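Local coordinates for putative cell adhesion protein (Bacteroides thetaiotaomicron, PDB 4DGU) that probably serves as a fimbrillin-like subunit of the distinct type of pilus found in human gut bacteria, and carries zinc ions in crystals, at the interface of chains A and B. Sequence-based numbering; all coordinates share one arbitrary frame. Chains: chain A/B, putative cell adhesion protein.

Contact 1: the interface of chains A and B. Residues chain A 246; chain B 21-23, 29, 126, 222-223.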
# COMPACT_ATOMS: atom_id res chain seq x y z
N TYR A 246 -15.71 -0.39 -7.36
CA TYR A 246 -16.66 -0.91 -8.32
C TYR A 246 -16.33 -0.21 -9.66
O TYR A 246 -16.76 0.92 -9.91
CB TYR A 246 -18.09 -0.68 -7.82
CG TYR A 246 -18.52 -1.60 -6.69
CD1 TYR A 246 -19.26 -2.76 -6.94
CD2 TYR A 246 -18.29 -1.26 -5.35
CE1 TYR A 246 -19.75 -3.56 -5.91
CE2 TYR A 246 -18.75 -2.08 -4.31
CZ TYR A 246 -19.48 -3.22 -4.59
OH TYR A 246 -19.97 -4.05 -3.60
N ALA B 21 -24.42 -7.25 -5.99
CA ALA B 21 -23.71 -6.50 -7.04
C ALA B 21 -22.31 -7.13 -7.22
O ALA B 21 -21.72 -7.62 -6.24
CB ALA B 21 -23.58 -5.04 -6.65
N LEU B 22 -21.77 -7.11 -8.44
CA LEU B 22 -20.47 -7.74 -8.72
C LEU B 22 -19.33 -7.01 -8.08
O LEU B 22 -19.13 -5.81 -8.27
CB LEU B 22 -20.22 -7.94 -10.20
CG LEU B 22 -21.25 -8.78 -10.94
CD1 LEU B 22 -20.99 -8.75 -12.41
CD2 LEU B 22 -21.31 -10.23 -10.41
N SER B 23 -18.62 -7.78 -7.24
CA SER B 23 -17.50 -7.41 -6.39
C SER B 23 -16.17 -7.25 -7.16
O SER B 23 -16.00 -7.78 -8.27
CB SER B 23 -17.34 -8.48 -5.30
OG SER B 23 -18.52 -8.54 -4.49
N THR B 29 -15.67 -7.45 -0.74
CA THR B 29 -16.69 -6.43 -0.47
C THR B 29 -17.47 -6.86 0.75
O THR B 29 -17.39 -8.03 1.15
CB THR B 29 -17.61 -6.21 -1.70
OG1 THR B 29 -18.34 -7.39 -1.95
CG2 THR B 29 -16.85 -5.85 -2.94
N LYS B 126 -26.29 -3.76 -3.26
CA LYS B 126 -25.04 -3.20 -2.78
C LYS B 126 -25.34 -2.63 -1.37
O LYS B 126 -26.38 -2.02 -1.17
CB LYS B 126 -24.55 -2.13 -3.78
CG LYS B 126 -23.06 -1.83 -3.67
CD LYS B 126 -22.69 -0.55 -4.43
CE LYS B 126 -22.23 -0.82 -5.85
NZ LYS B 126 -21.51 0.35 -6.43
N ALA B 222 -19.81 2.63 -0.02
CA ALA B 222 -20.66 1.46 -0.21
C ALA B 222 -19.77 0.29 -0.63
O ALA B 222 -18.91 0.47 -1.52
CB ALA B 222 -21.71 1.76 -1.30
N GLY B 223 -19.92 -0.86 0.04
CA GLY B 223 -19.11 -2.06 -0.22
C GLY B 223 -17.94 -2.24 0.72
O GLY B 223 -17.36 -3.34 0.81

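Contact 2: the interface of chains A and B. Residues chain A 244, 246; chain B 24, 27-29, 223-224.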
# COMPACT_ATOMS: atom_id res chain seq x y z
N PRO A 244 -13.28 -1.63 -1.32
CA PRO A 244 -13.21 -2.11 -2.70
C PRO A 244 -13.83 -1.09 -3.68
O PRO A 244 -14.68 -0.27 -3.32
CB PRO A 244 -14.01 -3.40 -2.63
CG PRO A 244 -15.06 -3.11 -1.64
CD PRO A 244 -14.33 -2.34 -0.57
N TYR A 246 -15.71 -0.39 -7.36
CA TYR A 246 -16.66 -0.91 -8.32
C TYR A 246 -16.33 -0.21 -9.66
O TYR A 246 -16.76 0.92 -9.91
CB TYR A 246 -18.09 -0.68 -7.82
CG TYR A 246 -18.52 -1.60 -6.69
CD1 TYR A 246 -19.26 -2.76 -6.94
CD2 TYR A 246 -18.29 -1.26 -5.35
CE1 TYR A 246 -19.75 -3.56 -5.91
CE2 TYR A 246 -18.75 -2.08 -4.31
CZ TYR A 246 -19.48 -3.22 -4.59
OH TYR A 246 -19.97 -4.05 -3.60
N ASP B 24 -15.24 -6.49 -6.55
CA ASP B 24 -13.85 -6.27 -6.99
C ASP B 24 -13.17 -7.67 -7.04
O ASP B 24 -13.21 -8.39 -6.04
CB ASP B 24 -13.18 -5.33 -5.96
CG ASP B 24 -11.87 -4.64 -6.35
OD1 ASP B 24 -11.08 -5.24 -7.15
OD2 ASP B 24 -11.59 -3.54 -5.78
N THR B 27 -10.52 -7.65 -4.16
CA THR B 27 -10.81 -7.19 -2.79
C THR B 27 -12.18 -7.70 -2.36
O THR B 27 -13.14 -7.65 -3.14
CB THR B 27 -10.71 -5.64 -2.68
OG1 THR B 27 -9.52 -5.20 -3.29
CG2 THR B 27 -10.71 -5.12 -1.23
N ARG B 28 -12.27 -8.19 -1.12
CA ARG B 28 -13.54 -8.65 -0.58
C ARG B 28 -14.43 -7.43 -0.22
O ARG B 28 -13.97 -6.44 0.39
CB ARG B 28 -13.30 -9.55 0.62
CG ARG B 28 -13.30 -11.01 0.26
CD ARG B 28 -13.43 -11.82 1.52
NE ARG B 28 -13.26 -13.25 1.28
CZ ARG B 28 -13.18 -14.18 2.24
NH1 ARG B 28 -13.26 -13.82 3.52
NH2 ARG B 28 -13.03 -15.45 1.93
N THR B 29 -15.67 -7.45 -0.74
CA THR B 29 -16.69 -6.43 -0.47
C THR B 29 -17.47 -6.86 0.75
O THR B 29 -17.39 -8.03 1.15
CB THR B 29 -17.61 -6.21 -1.70
OG1 THR B 29 -18.34 -7.39 -1.95
CG2 THR B 29 -16.85 -5.85 -2.94
N GLY B 223 -19.92 -0.86 0.04
CA GLY B 223 -19.11 -2.06 -0.22
C GLY B 223 -17.94 -2.24 0.72
O GLY B 223 -17.36 -3.34 0.81
N SER B 224 -17.57 -1.16 1.47
CA SER B 224 -16.47 -1.19 2.44
C SER B 224 -16.85 -1.96 3.73
O SER B 224 -18.02 -2.04 4.10
CB SER B 224 -16.02 0.23 2.79
OG SER B 224 -15.49 0.91 1.66
O HOH W 1 -16.05 0.54 -1.09

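Contact 3: the interface of chains A and B. Residues chain A 239-241; chain B 218, 226-228.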
# COMPACT_ATOMS: atom_id res chain seq x y z
N ILE A 239 -7.83 -0.57 14.11
CA ILE A 239 -8.95 -0.45 13.19
C ILE A 239 -8.30 -0.40 11.80
O ILE A 239 -7.34 0.33 11.58
CB ILE A 239 -9.86 0.79 13.47
CG1 ILE A 239 -10.70 0.57 14.72
CG2 ILE A 239 -10.76 1.11 12.26
CD1 ILE A 239 -10.82 1.78 15.53
N ASP A 240 -8.77 -1.25 10.91
CA ASP A 240 -8.35 -1.30 9.50
C ASP A 240 -9.59 -1.77 8.73
O ASP A 240 -10.65 -1.96 9.33
CB ASP A 240 -7.06 -2.18 9.29
CG ASP A 240 -7.14 -3.69 9.44
OD1 ASP A 240 -8.17 -4.18 9.91
OD2 ASP A 240 -6.12 -4.37 9.15
N GLY A 241 -9.49 -1.94 7.44
CA GLY A 241 -10.66 -2.37 6.69
C GLY A 241 -10.43 -2.46 5.21
O GLY A 241 -9.30 -2.28 4.76
N LEU B 218 -8.85 5.42 5.57
CA LEU B 218 -9.97 4.63 5.08
C LEU B 218 -11.07 5.55 4.66
O LEU B 218 -11.76 6.10 5.51
CB LEU B 218 -10.50 3.64 6.15
CG LEU B 218 -9.55 2.58 6.69
CD1 LEU B 218 -9.95 2.13 8.11
CD2 LEU B 218 -9.42 1.42 5.74
N LEU B 226 -15.24 -2.59 7.87
CA LEU B 226 -14.35 -2.10 8.90
C LEU B 226 -14.08 -3.25 9.90
O LEU B 226 -15.01 -3.95 10.29
CB LEU B 226 -15.05 -0.91 9.57
CG LEU B 226 -14.22 0.18 10.18
CD1 LEU B 226 -13.30 0.79 9.19
CD2 LEU B 226 -15.11 1.28 10.68
N SER B 227 -12.82 -3.50 10.21
CA SER B 227 -12.50 -4.54 11.18
C SER B 227 -11.80 -3.95 12.39
O SER B 227 -10.99 -3.03 12.27
CB SER B 227 -11.67 -5.66 10.56
OG SER B 227 -10.44 -5.20 10.05
N VAL B 228 -12.21 -4.41 13.55
CA VAL B 228 -11.61 -4.03 14.82
C VAL B 228 -10.88 -5.26 15.27
O VAL B 228 -11.51 -6.32 15.50
CB VAL B 228 -12.62 -3.49 15.88
CG1 VAL B 228 -11.91 -3.20 17.21
CG2 VAL B 228 -13.34 -2.23 15.36

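Contact 1: the interface of chains A and B
A:Tyr246 meets B:Leu22, B:Thr29 and B:Lys126 from an extended backbone (phi -107°, psi 92°), next to the C-terminus of a fimbrillin-like chain. Here the tail of chain A docks on chain B in the two-fold dimer of the crystal, which may not be the biological assembly. The ring enters a pocket lined by two loops and the strand 120-127. The side chain of B:Lys126 covers one face. B:Lys126 CE lies 3.6 Å from the centroid of the A:Tyr246 ring, a CH-pi contact over the centre. The two side chains run in opposite directions. B:Lys126 CG is near the phenol OH, while the amine NZ of B:Lys126 reaches back to 3.6 Å from A:Tyr246 CG. The bend at chi3 of B:Lys126 (-93°) lays its outer part over the ring. The methyl CG2 of B:Thr29 is 3.7 Å from A:Tyr246 OH, on the face opposite B:Lys126. The threonine hydroxyl, B:Thr29 OG1, turns away to B:Ser23 OG, a 2.8 Å hydrogen bond that links two points of the same B:21-29 loop. Backbone carbonyls flank the ring. B:Leu22 O sits 3.3 Å from A:Tyr246 CE1, and B:Ala222 O lies by the opposite edge, 3.8 Å from A:Tyr246 CE2.

Contact 2: the interface of chains A and B
A:Pro244 packs its ring against B:Thr29 and B:Gly223, and the contact is chiefly van der Waals. The tightest apolar pair joins CG of A:Pro244 and the methyl CG2 of B:Thr29, at 3.5 Å. With CG2 anti to its own carbonyl carbon, that methyl is directed at the pyrrolidine ring and also touches the phenol end of A:Tyr246. On another part of the ring, CB of A:Pro244 is 3.9 Å from B:Asp24 CB and 4.0 Å from the methyl CG2 of B:Thr27. The loop 24-29 of chain B thus bends around the proline. The backbone of chain B supplies a further wall. B:Gly223 O lies 3.4 Å from CG of A:Pro244, and B:Ser224 CA is 3.9 Å from A:Pro244 CD. A polar link runs through water. Water 1 is 2.7 Å from the backbone O of A:Pro244 and 2.8 Å from the hydroxyl OG of B:Ser224. It joins the carbonyl of the proline to the serine side chain. In the fold, A:Pro244 follows the strand 237-242 of chain A, and it is held between the B:24-29 loop and the turn that leads into the strand 225-230 of chain B.

Contact 3: the interface of chains A and B
A:Ile239 packs against B:Leu226 and B:Val228 at the apolar centre of a beta-sheet that spans the two chains. The CG2 branch of A:Ile239, anti to the backbone N, crosses the B:Leu226 side chain obliquely and comes 4.0 Å from B:Leu226 CD1. The CG1 branch of A:Ile239 lies alongside B:Val228, 3.9 Å from B:Val228 CG2, with both side chains pointing the same way. B:Leu218 lies on the other flank of the chain A strand. B:Leu218 CD1 is 4.0 Å from CA of A:Asp240, and CD2 of B:Leu218 rests by the backbone of A:Gly241. Outward from these groups, strand 237-242 of chain A pairs antiparallel with strand 225-230 of chain B. A:Asp240 and B:Ser227 exchange two nearly straight backbone bonds. The amide N of A:Asp240 gives to B:Ser227 O at 3.2 Å. The amide N of B:Ser227 gives to A:Asp240 O at 2.8 Å. The polar rim is formed by the same two residues. Both first torsions, 71° for A:Asp240 and 60° for B:Ser227, turn the side chains toward each other. The hydroxyl OG of B:Ser227 makes a short hydrogen bond of 2.5 Å with the carboxylate OD1 of A:Asp240.

Contact 1 and contact 2 lie about 5 Å apart, between the centres of their C-alpha atoms, and share A:Tyr246, B:Thr29 and B:Gly223. By the same C-alpha centres, contact 3 is about 13 Å from contact 2 and about 17 Å from contact 1. All lie along one C-terminal segment of chain A. Its strand 237-242 joins a sheet of chain B, and the tail beyond it seats in loop pockets of chain B. The two-fold symmetry repeats the exchange with the chains reversed. The reciprocal exchange closes a dimer. Strand donation is a known way for pilins to join, but this dimer may not be the biological assembly.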